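Local structure of designed Anbu Protein (Synthetic construct, 5LOY) at residues A[109-114]-A[144-149]; A[191-196]-A[207-212]. The protein is a consensus-designed ancestral beta subunit of the proteasome family that assembles helically and is probably a hydrolase of the Ntn type, related to the precursors of the proteasome. One frame throughout, in Å; residues are numbered along the deposited sequence.

Contact 1: A[109-114]-A[144-149]; sequences NASFIL and FQIGET
Two beta-sheets face each other in the sandwich of the Ntn-hydrolase fold, and strands 110-114 and 144-147, one from each sheet, meet here by side chains packing on one another and on the opposite backbone. Their axes approach to 7.4 Å and run at 151°, antiparallel in sense but too far apart to pair. Ile113 and Ile146 carry the interface, reaching across and sliding past each other in opposite directions. The branch methyl of Ile146, CG2, lies 3.9 Å from CG1 of Ile113. Beyond it, Ile113 CD1 rests over the Phe144 backbone, 3.7 Å from Phe144 O, and also touches Phe144 CB. The long arm of Ile146 goes the other way, its CD1 coming within 3.9 Å of Phe112 CA. That reach depends on the torsion: CG1 of Ile146 takes the crowded position between backbone N and carbonyl carbon (chi1 58°). Phe144 starts toward the opposite strand, but the end of its side chain leads away, and the residue also packs on Leu127. Phe112 points from the other surface of its strand to Val86 of helix 79-94. In the next shell, strand 110-118 is held between strands 42-50 and 124-128, through backbone bonds of Ile113 with Leu47 and of Phe112 with Ile128. Ser111 OG, anti to its backbone N, is hydrogen-bonded to Ile128 O and lies 3.8 Å from Ile146 CG2.

Contact 2: A[191-196]-A[207-212]; sequences LDLLVY and RRIDED
Asp192 and Arg208 lie side by side on one face of an antiparallel beta hairpin, pointing the same way from a non-hydrogen-bonded pair. The Arg208 chain leaves with CG anti to its backbone N and bends at chi3 (-90°), which brings the guanidinium edge to the carboxylate. The two planes are 37° apart, and NH2 of Arg208 meets OD2 of Asp192 at 3.3 Å in a weak, nearly straight hydrogen bond within a salt bridge. On the other face, Leu191, Leu193, Arg207 and Ile209 gather. Ile209 CG1 sits 3.8 Å above the centre of the Arg207 guanidinium, whose NH2 forms a salt bridge with Asp213, while Ile209 CD1 touches Leu193 CB at 4.3 Å. Leu191 and Ile209 both continue to Leu174 of helix 166-183, and Trp239 of the second subunit packs on Leu193 and Arg207. Four backbone hydrogen bonds join the strands, two in each of the pairs Leu191-Ile209 and Leu193-Arg207. Asp192 OD1 has a salt bridge with Arg31, so the buried carboxylate is shared between two arginines whose guanidinium groups approach each other; its negative charge probably offsets their repulsion, and the two positive groups would in turn favour the ionised acid.

Contacts 1 and 2 illustrate two of the ways a sandwich fold is held together: contact 1 joins one sheet to the other across the core, whereas contact 2 joins neighbouring strands within a sheet. Their centres lie about 18 Å apart and their nearest atoms about 11 Å, so they do not touch. They are linked through the sheet itself: strand 143-147 pairs with strand 2-8, which pairs with strand 11-21, and this in turn pairs with strand 191-197 of the hairpin. Lys150 of the second subunit forms a salt bridge with Glu148, at the end of segment 144-149 that does not touch strand 110-114, whereas Trp239 of that subunit packs directly on the hairpin of contact 2.

Contact 1: A[109-114]-A[144-149]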
loop_
_atom_site.group_PDB
_atom_site.type_symbol
_atom_site.label_atom_id
_atom_site.label_comp_id
_atom_site.label_asym_id
_atom_site.label_seq_id
_atom_site.Cartn_x
_atom_site.Cartn_y
_atom_site.Cartn_z
ATOM N N ASN A 109 4.057 -8.131 19.365
ATOM C CA ASN A 109 3.185 -6.956 19.337
ATOM C C ASN A 109 1.812 -7.184 18.751
ATOM O O ASN A 109 1.619 -8.065 17.916
ATOM C CB ASN A 109 3.834 -5.806 18.580
ATOM C CG ASN A 109 4.865 -5.076 19.410
ATOM O OD1 ASN A 109 5.064 -5.361 20.576
ATOM N ND2 ASN A 109 5.540 -4.141 18.783
ATOM N N ALA A 110 0.869 -6.356 19.193
ATOM C CA ALA A 110 -0.515 -6.464 18.777
ATOM C C ALA A 110 -1.173 -5.112 18.751
ATOM O O ALA A 110 -0.662 -4.140 19.278
ATOM C CB ALA A 110 -1.273 -7.390 19.711
ATOM N N SER A 111 -2.337 -5.068 18.143
ATOM C CA SER A 111 -2.965 -3.803 17.810
ATOM C C SER A 111 -4.477 -4.010 17.625
ATOM O O SER A 111 -4.897 -5.079 17.194
ATOM C CB SER A 111 -2.322 -3.293 16.519
ATOM O OG SER A 111 -2.666 -1.959 16.342
ATOM N N PHE A 112 -5.290 -3.001 17.931
ATOM C CA PHE A 112 -6.734 -3.180 17.898
ATOM C C PHE A 112 -7.481 -1.972 17.358
ATOM O O PHE A 112 -7.000 -0.832 17.419
ATOM C CB PHE A 112 -7.254 -3.454 19.306
ATOM C CG PHE A 112 -6.581 -4.618 20.002
ATOM C CD1 PHE A 112 -5.394 -4.443 20.686
ATOM C CD2 PHE A 112 -7.143 -5.880 19.958
ATOM C CE1 PHE A 112 -4.772 -5.500 21.300
ATOM C CE2 PHE A 112 -6.539 -6.931 20.580
ATOM C CZ PHE A 112 -5.351 -6.747 21.255
ATOM N N ILE A 113 -8.698 -2.230 16.889
ATOM C CA ILE A 113 -9.659 -1.190 16.590
ATOM C C ILE A 113 -10.902 -1.459 17.402
ATOM O O ILE A 113 -11.365 -2.606 17.470
ATOM C CB ILE A 113 -10.039 -1.199 15.109
ATOM C CG1 ILE A 113 -8.891 -0.613 14.299
ATOM C CG2 ILE A 113 -11.307 -0.387 14.862
ATOM C CD1 ILE A 113 -9.039 -0.827 12.800
ATOM N N LEU A 114 -11.429 -0.426 18.044
ATOM C CA LEU A 114 -12.540 -0.589 18.956
ATOM C C LEU A 114 -13.546 0.459 18.615
ATOM O O LEU A 114 -13.225 1.642 18.575
ATOM C CB LEU A 114 -12.084 -0.387 20.406
ATOM C CG LEU A 114 -13.228 -0.469 21.426
ATOM C CD1 LEU A 114 -13.608 -1.912 21.660
ATOM C CD2 LEU A 114 -12.858 0.150 22.744
ATOM N N PHE A 144 -9.952 3.949 10.384
ATOM C CA PHE A 144 -8.693 3.369 10.835
ATOM C C PHE A 144 -8.479 2.006 10.202
ATOM O O PHE A 144 -9.428 1.321 9.828
ATOM C CB PHE A 144 -8.685 3.174 12.344
ATOM C CG PHE A 144 -8.666 4.456 13.145
ATOM C CD1 PHE A 144 -7.751 5.468 12.879
ATOM C CD2 PHE A 144 -9.512 4.598 14.235
ATOM C CE1 PHE A 144 -7.730 6.621 13.644
ATOM C CE2 PHE A 144 -9.483 5.731 15.006
ATOM C CZ PHE A 144 -8.597 6.757 14.700
ATOM N N GLN A 145 -7.216 1.606 10.120
ATOM C CA GLN A 145 -6.838 0.311 9.546
ATOM C C GLN A 145 -5.734 -0.280 10.380
ATOM O O GLN A 145 -4.861 0.456 10.850
ATOM C CB GLN A 145 -6.232 0.487 8.149
ATOM C CG GLN A 145 -7.002 1.323 7.132
ATOM C CD GLN A 145 -6.149 1.566 5.899
ATOM O OE1 GLN A 145 -5.286 2.436 5.893
ATOM N NE2 GLN A 145 -6.380 0.769 4.850
ATOM N N ILE A 146 -5.724 -1.598 10.508
ATOM C CA ILE A 146 -4.608 -2.298 11.157
ATOM C C ILE A 146 -4.259 -3.533 10.329
ATOM O O ILE A 146 -5.094 -4.002 9.539
ATOM C CB ILE A 146 -4.936 -2.708 12.604
ATOM C CG1 ILE A 146 -6.164 -3.605 12.671
ATOM C CG2 ILE A 146 -5.173 -1.477 13.477
ATOM C CD1 ILE A 146 -6.576 -3.962 14.084
ATOM N N GLY A 147 -3.038 -4.053 10.509
ATOM C CA GLY A 147 -2.543 -5.198 9.719
ATOM C C GLY A 147 -1.713 -4.732 8.552
ATOM O O GLY A 147 -0.948 -3.800 8.697
ATOM N N GLU A 148 -1.891 -5.354 7.384
ATOM C CA GLU A 148 -1.347 -4.825 6.112
ATOM C C GLU A 148 -2.339 -3.854 5.508
ATOM O O GLU A 148 -3.336 -4.266 4.925
ATOM C CB GLU A 148 -1.128 -5.944 5.100
ATOM C CG GLU A 148 0.157 -6.733 5.306
ATOM C CD GLU A 148 1.436 -5.900 5.199
ATOM O OE1 GLU A 148 1.502 -4.934 4.398
ATOM O OE2 GLU A 148 2.400 -6.222 5.931
ATOM N N THR A 149 -2.054 -2.567 5.614
ATOM C CA THR A 149 -3.050 -1.518 5.382
ATOM C C THR A 149 -2.842 -0.638 4.118
ATOM O O THR A 149 -3.760 0.012 3.659
ATOM C CB THR A 149 -3.044 -0.571 6.593
ATOM O OG1 THR A 149 -1.769 0.081 6.673
ATOM C CG2 THR A 149 -3.246 -1.345 7.889
#

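Contact 2: A[191-196]-A[207-212]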
loop_
_atom_site.group_PDB
_atom_site.type_symbol
_atom_site.label_atom_id
_atom_site.label_comp_id
_atom_site.label_asym_id
_atom_site.label_seq_id
_atom_site.Cartn_x
_atom_site.Cartn_y
_atom_site.Cartn_z
ATOM N N LEU A 191 -13.858 -13.220 5.119
ATOM C CA LEU A 191 -14.008 -11.940 5.822
ATOM C C LEU A 191 -15.211 -11.938 6.693
ATOM O O LEU A 191 -16.167 -12.637 6.430
ATOM C CB LEU A 191 -14.271 -10.751 4.894
ATOM C CG LEU A 191 -13.535 -10.672 3.573
ATOM C CD1 LEU A 191 -13.874 -9.358 2.910
ATOM C CD2 LEU A 191 -12.038 -10.807 3.801
ATOM N N ASP A 192 -15.156 -11.091 7.716
ATOM C CA ASP A 192 -16.307 -10.737 8.527
ATOM C C ASP A 192 -16.653 -9.275 8.224
ATOM O O ASP A 192 -15.760 -8.436 8.041
ATOM C CB ASP A 192 -16.015 -10.969 10.016
ATOM C CG ASP A 192 -15.917 -12.464 10.370
ATOM O OD1 ASP A 192 -16.982 -13.121 10.482
ATOM O OD2 ASP A 192 -14.778 -13.003 10.491
ATOM N N LEU A 193 -17.948 -9.008 8.109
ATOM C CA LEU A 193 -18.457 -7.688 7.821
ATOM C C LEU A 193 -19.607 -7.349 8.772
ATOM O O LEU A 193 -20.544 -8.149 8.925
ATOM C CB LEU A 193 -18.969 -7.635 6.391
ATOM C CG LEU A 193 -19.657 -6.314 6.002
ATOM C CD1 LEU A 193 -18.634 -5.178 5.931
ATOM C CD2 LEU A 193 -20.390 -6.449 4.671
ATOM N N LEU A 194 -19.544 -6.168 9.399
ATOM C CA LEU A 194 -20.607 -5.716 10.300
ATOM C C LEU A 194 -20.953 -4.270 10.017
ATOM O O LEU A 194 -20.073 -3.423 9.939
ATOM C CB LEU A 194 -20.161 -5.894 11.740
ATOM C CG LEU A 194 -21.227 -5.729 12.817
ATOM C CD1 LEU A 194 -20.785 -6.464 14.083
ATOM C CD2 LEU A 194 -21.527 -4.273 13.134
ATOM N N VAL A 195 -22.239 -4.011 9.848
ATOM C CA VAL A 195 -22.747 -2.675 9.542
ATOM C C VAL A 195 -23.732 -2.267 10.617
ATOM O O VAL A 195 -24.718 -2.956 10.840
ATOM C CB VAL A 195 -23.472 -2.638 8.172
ATOM C CG1 VAL A 195 -24.122 -1.269 7.941
ATOM C CG2 VAL A 195 -22.505 -2.946 7.052
ATOM N N TYR A 196 -23.450 -1.146 11.290
ATOM C CA TYR A 196 -24.198 -0.711 12.489
ATOM C C TYR A 196 -24.898 0.608 12.210
ATOM O O TYR A 196 -24.235 1.578 11.841
ATOM C CB TYR A 196 -23.240 -0.559 13.710
ATOM C CG TYR A 196 -23.935 0.060 14.907
ATOM C CD1 TYR A 196 -24.779 -0.702 15.710
ATOM C CD2 TYR A 196 -23.812 1.402 15.192
ATOM C CE1 TYR A 196 -25.451 -0.142 16.765
ATOM C CE2 TYR A 196 -24.496 1.982 16.252
ATOM C CZ TYR A 196 -25.317 1.206 17.032
ATOM O OH TYR A 196 -26.018 1.752 18.090
ATOM N N ARG A 207 -22.318 -10.502 8.712
ATOM C CA ARG A 207 -22.107 -11.793 8.082
ATOM C C ARG A 207 -20.664 -12.120 7.740
ATOM O O ARG A 207 -19.773 -11.283 7.832
ATOM C CB ARG A 207 -22.993 -11.961 6.843
ATOM C CG ARG A 207 -22.596 -11.142 5.636
ATOM C CD ARG A 207 -23.673 -11.291 4.558
ATOM N NE ARG A 207 -23.231 -10.759 3.266
ATOM C CZ ARG A 207 -22.724 -11.479 2.257
ATOM N NH1 ARG A 207 -22.573 -12.794 2.356
ATOM N NH2 ARG A 207 -22.360 -10.863 1.141
ATOM N N ARG A 208 -20.489 -13.384 7.377
ATOM C CA ARG A 208 -19.245 -13.957 6.942
ATOM C C ARG A 208 -19.285 -14.118 5.401
ATOM O O ARG A 208 -20.251 -14.605 4.833
ATOM C CB ARG A 208 -19.064 -15.292 7.674
ATOM C CG ARG A 208 -17.876 -16.143 7.236
ATOM C CD ARG A 208 -17.336 -17.048 8.359
ATOM N NE ARG A 208 -16.294 -16.376 9.148
ATOM C CZ ARG A 208 -15.355 -17.001 9.855
ATOM N NH1 ARG A 208 -15.339 -18.320 9.908
ATOM N NH2 ARG A 208 -14.435 -16.299 10.525
ATOM N N ILE A 209 -18.232 -13.653 4.743
ATOM C CA ILE A 209 -18.111 -13.695 3.295
ATOM C C ILE A 209 -17.002 -14.669 2.916
ATOM O O ILE A 209 -15.832 -14.400 3.178
ATOM C CB ILE A 209 -17.754 -12.296 2.779
ATOM C CG1 ILE A 209 -18.932 -11.349 2.996
ATOM C CG2 ILE A 209 -17.417 -12.321 1.294
ATOM C CD1 ILE A 209 -18.593 -9.887 2.779
ATOM N N ASP A 210 -17.355 -15.783 2.299
ATOM C CA ASP A 210 -16.362 -16.791 1.902
ATOM C C ASP A 210 -16.069 -16.789 0.398
ATOM O O ASP A 210 -16.647 -16.019 -0.363
ATOM C CB ASP A 210 -16.764 -18.190 2.404
ATOM C CG ASP A 210 -18.022 -18.741 1.732
ATOM O OD1 ASP A 210 -18.395 -18.275 0.630
ATOM O OD2 ASP A 210 -18.641 -19.675 2.308
ATOM N N GLU A 211 -15.161 -17.654 -0.034
ATOM C CA GLU A 211 -14.746 -17.700 -1.452
ATOM C C GLU A 211 -15.888 -17.946 -2.452
ATOM O O GLU A 211 -15.761 -17.624 -3.609
ATOM C CB GLU A 211 -13.633 -18.747 -1.666
ATOM C CG GLU A 211 -14.080 -20.205 -1.707
ATOM C CD GLU A 211 -12.901 -21.195 -1.728
ATOM O OE1 GLU A 211 -11.735 -20.750 -1.834
ATOM O OE2 GLU A 211 -13.138 -22.430 -1.662
ATOM N N ASP A 212 -16.995 -18.519 -2.002
ATOM C CA ASP A 212 -18.145 -18.790 -2.866
ATOM C C ASP A 212 -19.216 -17.702 -2.854
ATOM O O ASP A 212 -20.196 -17.814 -3.576
ATOM C CB ASP A 212 -18.804 -20.101 -2.441
ATOM C CG ASP A 212 -17.903 -21.316 -2.657
ATOM O OD1 ASP A 212 -17.154 -21.344 -3.670
ATOM O OD2 ASP A 212 -17.950 -22.239 -1.814
#